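Local coordinates for Thiol:disulfide interchange protein (Klebsiella pneumoniae, PDB 6DXN), which probably acts as a thiol oxidoreductase of the DsbA type, exchanging disulfide bonds with proteins folding in the periplasm, at residues 43-46 against 47-51; 183-186 against 187-190. All coordinates share one frame; numbering follows the deposited sequence.

Contact 1 (43-46 against 47-51); sequences INVD and TAIRK
Helix 45-52, which starts after the kink at Asn44 that parts it from helix 34-41, ties Asp46 to Arg50 and Val45 to Ile49. Between Asp46 and Arg50 a water does the joining: it donates to Asp46 OD2 at 3.1 Å and accepts from Arg50 NH2 at 2.8 Å, lying in the guanidinium plane at its edge. Asp46 OD2 stands 4.5 Å from Arg50 NH2 and well out of the guanidinium plane; no Arg50 N-H points at it, and any attraction is probably only between the charges. With CG beside its backbone N (chi1 -70°), the extended chain of Arg50 runs back past Asp46 O and leaves NH1 3.7 Å from Asp46 CB. The carboxylate's stronger partner is Lys61, which forms a salt bridge with OD2, while Glu27 OE1 lies close to OD1.

In this thioredoxin-type fold the helix packs on the sheet: Val45 and Ile49 touch Phe155 of strand 154-157, as Asp46 does, and also reach Met180 of helix 173-188. The two lie side by side, Val45 CG1 to Ile49 CD1 3.6 Å. Ile49 CG1, anti to its carbonyl carbon (chi1 -66°), bends back over Val45 O at 3.1 Å. Val45 O also accepts the hydrogen bond from Ile49 N, at 3.1 Å, and Arg50 N bonds to Asp46 O in the same i to i+4 pattern; the bond from Ala48 N to Asn44 O is weak.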
loop_
_atom_site.group_PDB
_atom_site.type_symbol
_atom_site.label_atom_id
_atom_site.label_comp_id
_atom_site.label_asym_id
_atom_site.label_seq_id
_atom_site.Cartn_x
_atom_site.Cartn_y
_atom_site.Cartn_z
ATOM N N ILE A 43 12.229 1.944 6.803
ATOM C CA ILE A 43 11.780 1.234 8.008
ATOM C C ILE A 43 11.570 -0.238 7.645
ATOM O O ILE A 43 11.831 -1.131 8.451
ATOM C CB ILE A 43 10.489 1.848 8.586
ATOM C CG1 ILE A 43 10.632 3.351 8.836
ATOM C CG2 ILE A 43 10.060 1.100 9.848
ATOM C CD1 ILE A 43 9.366 4.017 9.323
ATOM N N ASN A 44 11.074 -0.465 6.424
ATOM C CA ASN A 44 10.818 -1.805 5.931
ATOM C C ASN A 44 9.717 -2.457 6.778
ATOM O O ASN A 44 9.828 -3.604 7.221
ATOM C CB ASN A 44 12.114 -2.613 5.815
ATOM C CG ASN A 44 12.935 -2.165 4.626
ATOM O OD1 ASN A 44 12.396 -1.989 3.532
ATOM N ND2 ASN A 44 14.231 -1.987 4.822
ATOM N N VAL A 45 8.651 -1.684 6.998
ATOM C CA VAL A 45 7.478 -2.168 7.684
ATOM C C VAL A 45 6.811 -3.216 6.784
ATOM O O VAL A 45 6.264 -4.200 7.269
ATOM C CB VAL A 45 6.489 -1.025 7.983
ATOM C CG1 VAL A 45 5.149 -1.542 8.467
ATOM C CG2 VAL A 45 7.063 -0.010 8.954
ATOM N N ASP A 46 6.882 -2.988 5.466
ATOM C CA ASP A 46 6.199 -3.857 4.484
ATOM C C ASP A 46 6.822 -5.260 4.439
ATOM O O ASP A 46 6.094 -6.235 4.414
ATOM C CB ASP A 46 6.191 -3.233 3.088
ATOM C CG ASP A 46 5.238 -2.061 2.914
ATOM O OD1 ASP A 46 4.465 -1.764 3.849
ATOM O OD2 ASP A 46 5.262 -1.474 1.834
ATOM N N THR A 47 8.157 -5.355 4.384
ATOM C CA THR A 47 8.816 -6.692 4.354
ATOM C C THR A 47 8.569 -7.421 5.686
ATOM O O THR A 47 8.278 -8.632 5.713
ATOM C CB THR A 47 10.312 -6.574 4.035
ATOM O OG1 THR A 47 10.440 -6.012 2.730
ATOM C CG2 THR A 47 11.045 -7.899 4.064
ATOM N N ALA A 48 8.670 -6.675 6.788
ATOM C CA ALA A 48 8.473 -7.239 8.133
ATOM C C ALA A 48 7.112 -7.948 8.208
ATOM O O ALA A 48 7.012 -9.125 8.605
ATOM C CB ALA A 48 8.599 -6.143 9.165
ATOM N N ILE A 49 6.062 -7.231 7.809
ATOM C CA ILE A 49 4.698 -7.759 7.802
ATOM C C ILE A 49 4.606 -9.011 6.909
ATOM O O ILE A 49 4.069 -10.043 7.348
ATOM C CB ILE A 49 3.707 -6.656 7.368
ATOM C CG1 ILE A 49 3.645 -5.526 8.400
ATOM C CG2 ILE A 49 2.318 -7.233 7.104
ATOM C CD1 ILE A 49 2.866 -4.310 7.951
ATOM N N ARG A 50 5.136 -8.936 5.677
ATOM C CA ARG A 50 5.018 -10.064 4.695
ATOM C C ARG A 50 5.723 -11.326 5.195
ATOM O O ARG A 50 5.226 -12.438 5.019
ATOM C CB ARG A 50 5.648 -9.735 3.342
ATOM C CG ARG A 50 4.891 -8.698 2.532
ATOM C CD ARG A 50 5.485 -8.634 1.141
ATOM N NE ARG A 50 4.958 -7.514 0.406
ATOM C CZ ARG A 50 5.550 -6.327 0.314
ATOM N NH1 ARG A 50 6.720 -6.113 0.893
ATOM N NH2 ARG A 50 4.961 -5.361 -0.356
ATOM N N LYS A 51 6.896 -11.118 5.787
ATOM C CA LYS A 51 7.738 -12.175 6.321
ATOM C C LYS A 51 6.977 -13.006 7.365
ATOM O O LYS A 51 7.300 -14.176 7.570
ATOM C CB LYS A 51 8.973 -11.513 6.939
ATOM C CG LYS A 51 10.036 -12.437 7.513
ATOM C CD LYS A 51 11.241 -11.666 8.028
ATOM C CE LYS A 51 11.855 -10.779 6.965
ATOM N NZ LYS A 51 13.054 -10.066 7.463
HETATM O O HOH W 1 6.492 -3.062 -0.534
#

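Contact 2 (183-186 against 187-190); sequences LVLF and LLNK
Leu187 starts close to the preceding turn: its CB sits 3.5 Å from Val184 O, and CG moves on to 3.4 Å from Leu183 O, which takes the Leu187 N-H, with a weaker second bond from that N-H to Val184 O. At the tip the two methyls part. CD1 stays near Leu183 O, while CD2 goes to the Phe186 ring, meeting CD1 of that ring at 4.1 Å where the two side chains cross at a slant. With CG anti to the carbonyl carbon (chi1 -72°), the isobutyl group leans back along the helix and lies beside Leu183, whose CD1 comes 4.2 Å from Leu187 CG.

This is the C-terminal end of helix 173-188, which packs on the sheet of the thioredoxin-type fold: Leu187 touches Val157, Tyr161 and Ile163, and Phe12 of the edge strand 12-14 also meets Leu183, Phe186 and Lys190. One residue on, Leu188 repeats the pattern with Val184, the two chains side by side and Val184 CG1 3.9 Å from Leu188 CD1.

The helix closes with Asn189 N bonded to Leu185 O. Asn189 is the first residue to leave helical angles, and Leu185 O sits over the flat of its amide, 3.1 Å from Asn189 CG, with OD1 close beside it and not hydrogen-bonded. Beyond it Lys190 bends at chi3 (-68°) and brings CE to 4.1 Å from Phe186 CE1. Its ammonium makes a cation-pi contact with Tyr161, and the Phe186 ring packs edge-to-face with Tyr6.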
loop_
_atom_site.group_PDB
_atom_site.type_symbol
_atom_site.label_atom_id
_atom_site.label_comp_id
_atom_site.label_asym_id
_atom_site.label_seq_id
_atom_site.Cartn_x
_atom_site.Cartn_y
_atom_site.Cartn_z
ATOM N N LEU A 183 1.494 -6.486 15.763
ATOM C CA LEU A 183 0.151 -5.895 15.897
ATOM C C LEU A 183 -0.755 -6.383 14.759
ATOM O O LEU A 183 -1.911 -6.753 15.004
ATOM C CB LEU A 183 0.239 -4.365 15.900
ATOM C CG LEU A 183 -1.100 -3.625 15.853
ATOM C CD1 LEU A 183 -1.997 -4.017 17.016
ATOM C CD2 LEU A 183 -0.891 -2.122 15.846
ATOM N N VAL A 184 -0.243 -6.367 13.521
ATOM C CA VAL A 184 -1.035 -6.841 12.376
ATOM C C VAL A 184 -1.529 -8.267 12.670
ATOM O O VAL A 184 -2.719 -8.565 12.531
ATOM C CB VAL A 184 -0.252 -6.764 11.047
ATOM C CG1 VAL A 184 -0.819 -7.694 9.976
ATOM C CG2 VAL A 184 -0.193 -5.345 10.514
ATOM N N LEU A 185 -0.608 -9.138 13.095
ATOM C CA LEU A 185 -0.965 -10.532 13.365
ATOM C C LEU A 185 -2.023 -10.613 14.474
ATOM O O LEU A 185 -2.979 -11.374 14.349
ATOM C CB LEU A 185 0.293 -11.320 13.735
ATOM C CG LEU A 185 1.196 -11.696 12.564
ATOM C CD1 LEU A 185 2.381 -12.513 13.049
ATOM C CD2 LEU A 185 0.420 -12.464 11.508
ATOM N N PHE A 186 -1.827 -9.822 15.532
ATOM C CA PHE A 186 -2.738 -9.746 16.678
ATOM C C PHE A 186 -4.150 -9.393 16.195
ATOM O O PHE A 186 -5.140 -9.853 16.758
ATOM C CB PHE A 186 -2.247 -8.712 17.697
ATOM C CG PHE A 186 -3.202 -8.422 18.831
ATOM C CD1 PHE A 186 -4.205 -7.475 18.691
ATOM C CD2 PHE A 186 -3.096 -9.091 20.043
ATOM C CE1 PHE A 186 -5.088 -7.214 19.727
ATOM C CE2 PHE A 186 -3.969 -8.817 21.085
ATOM C CZ PHE A 186 -4.965 -7.882 20.925
ATOM N N LEU A 187 -4.230 -8.600 15.122
ATOM C CA LEU A 187 -5.527 -8.185 14.603
ATOM C C LEU A 187 -6.125 -9.257 13.683
ATOM O O LEU A 187 -7.335 -9.437 13.684
ATOM C CB LEU A 187 -5.387 -6.838 13.891
ATOM C CG LEU A 187 -5.164 -5.644 14.821
ATOM C CD1 LEU A 187 -4.964 -4.366 14.024
ATOM C CD2 LEU A 187 -6.322 -5.491 15.800
ATOM N N LEU A 188 -5.282 -9.948 12.906
ATOM C CA LEU A 188 -5.770 -10.994 11.995
ATOM C C LEU A 188 -6.325 -12.179 12.794
ATOM O O LEU A 188 -7.253 -12.847 12.334
ATOM C CB LEU A 188 -4.631 -11.459 11.083
ATOM C CG LEU A 188 -4.245 -10.501 9.958
ATOM C CD1 LEU A 188 -2.932 -10.921 9.322
ATOM C CD2 LEU A 188 -5.351 -10.421 8.911
ATOM N N ASN A 189 -5.755 -12.407 13.987
ATOM C CA ASN A 189 -6.110 -13.523 14.871
ATOM C C ASN A 189 -7.169 -13.097 15.894
ATOM O O ASN A 189 -7.247 -13.676 16.987
ATOM C CB ASN A 189 -4.891 -14.041 15.644
ATOM C CG ASN A 189 -3.691 -14.343 14.770
ATOM O OD1 ASN A 189 -3.747 -14.209 13.549
ATOM N ND2 ASN A 189 -2.593 -14.737 15.395
ATOM N N LYS A 190 -7.989 -12.107 15.538
ATOM C CA LYS A 190 -9.014 -11.605 16.449
ATOM C C LYS A 190 -10.373 -12.212 16.105
ATOM O O LYS A 190 -10.706 -12.363 14.931
ATOM C CB LYS A 190 -9.055 -10.075 16.395
ATOM C CG LYS A 190 -10.162 -9.435 17.218
ATOM C CD LYS A 190 -10.035 -7.946 17.348
ATOM C CE LYS A 190 -8.845 -7.531 18.181
ATOM N NZ LYS A 190 -8.748 -6.058 18.282
#

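Both contacts are local i to i+4 packing, contact 1 at the start of helix 45-52 and contact 2 at the end of helix 173-188, each with a side on the sheet. The two helices meet directly: Ile49 CD1 of contact 1 lies 4.1 Å from Val184 CG2 of contact 2, although the contact centres are 15 Å apart. Each is partly buried, but contact 1 is nearer the centre of the chain, about 12 Å against 18 Å. There a buried carboxylate is served by a lysine and a water, and lies near the CxxC cysteines without touching them. Contact 2 relies on leucines and aromatic rings, with its polar groups gathered where the helix ends.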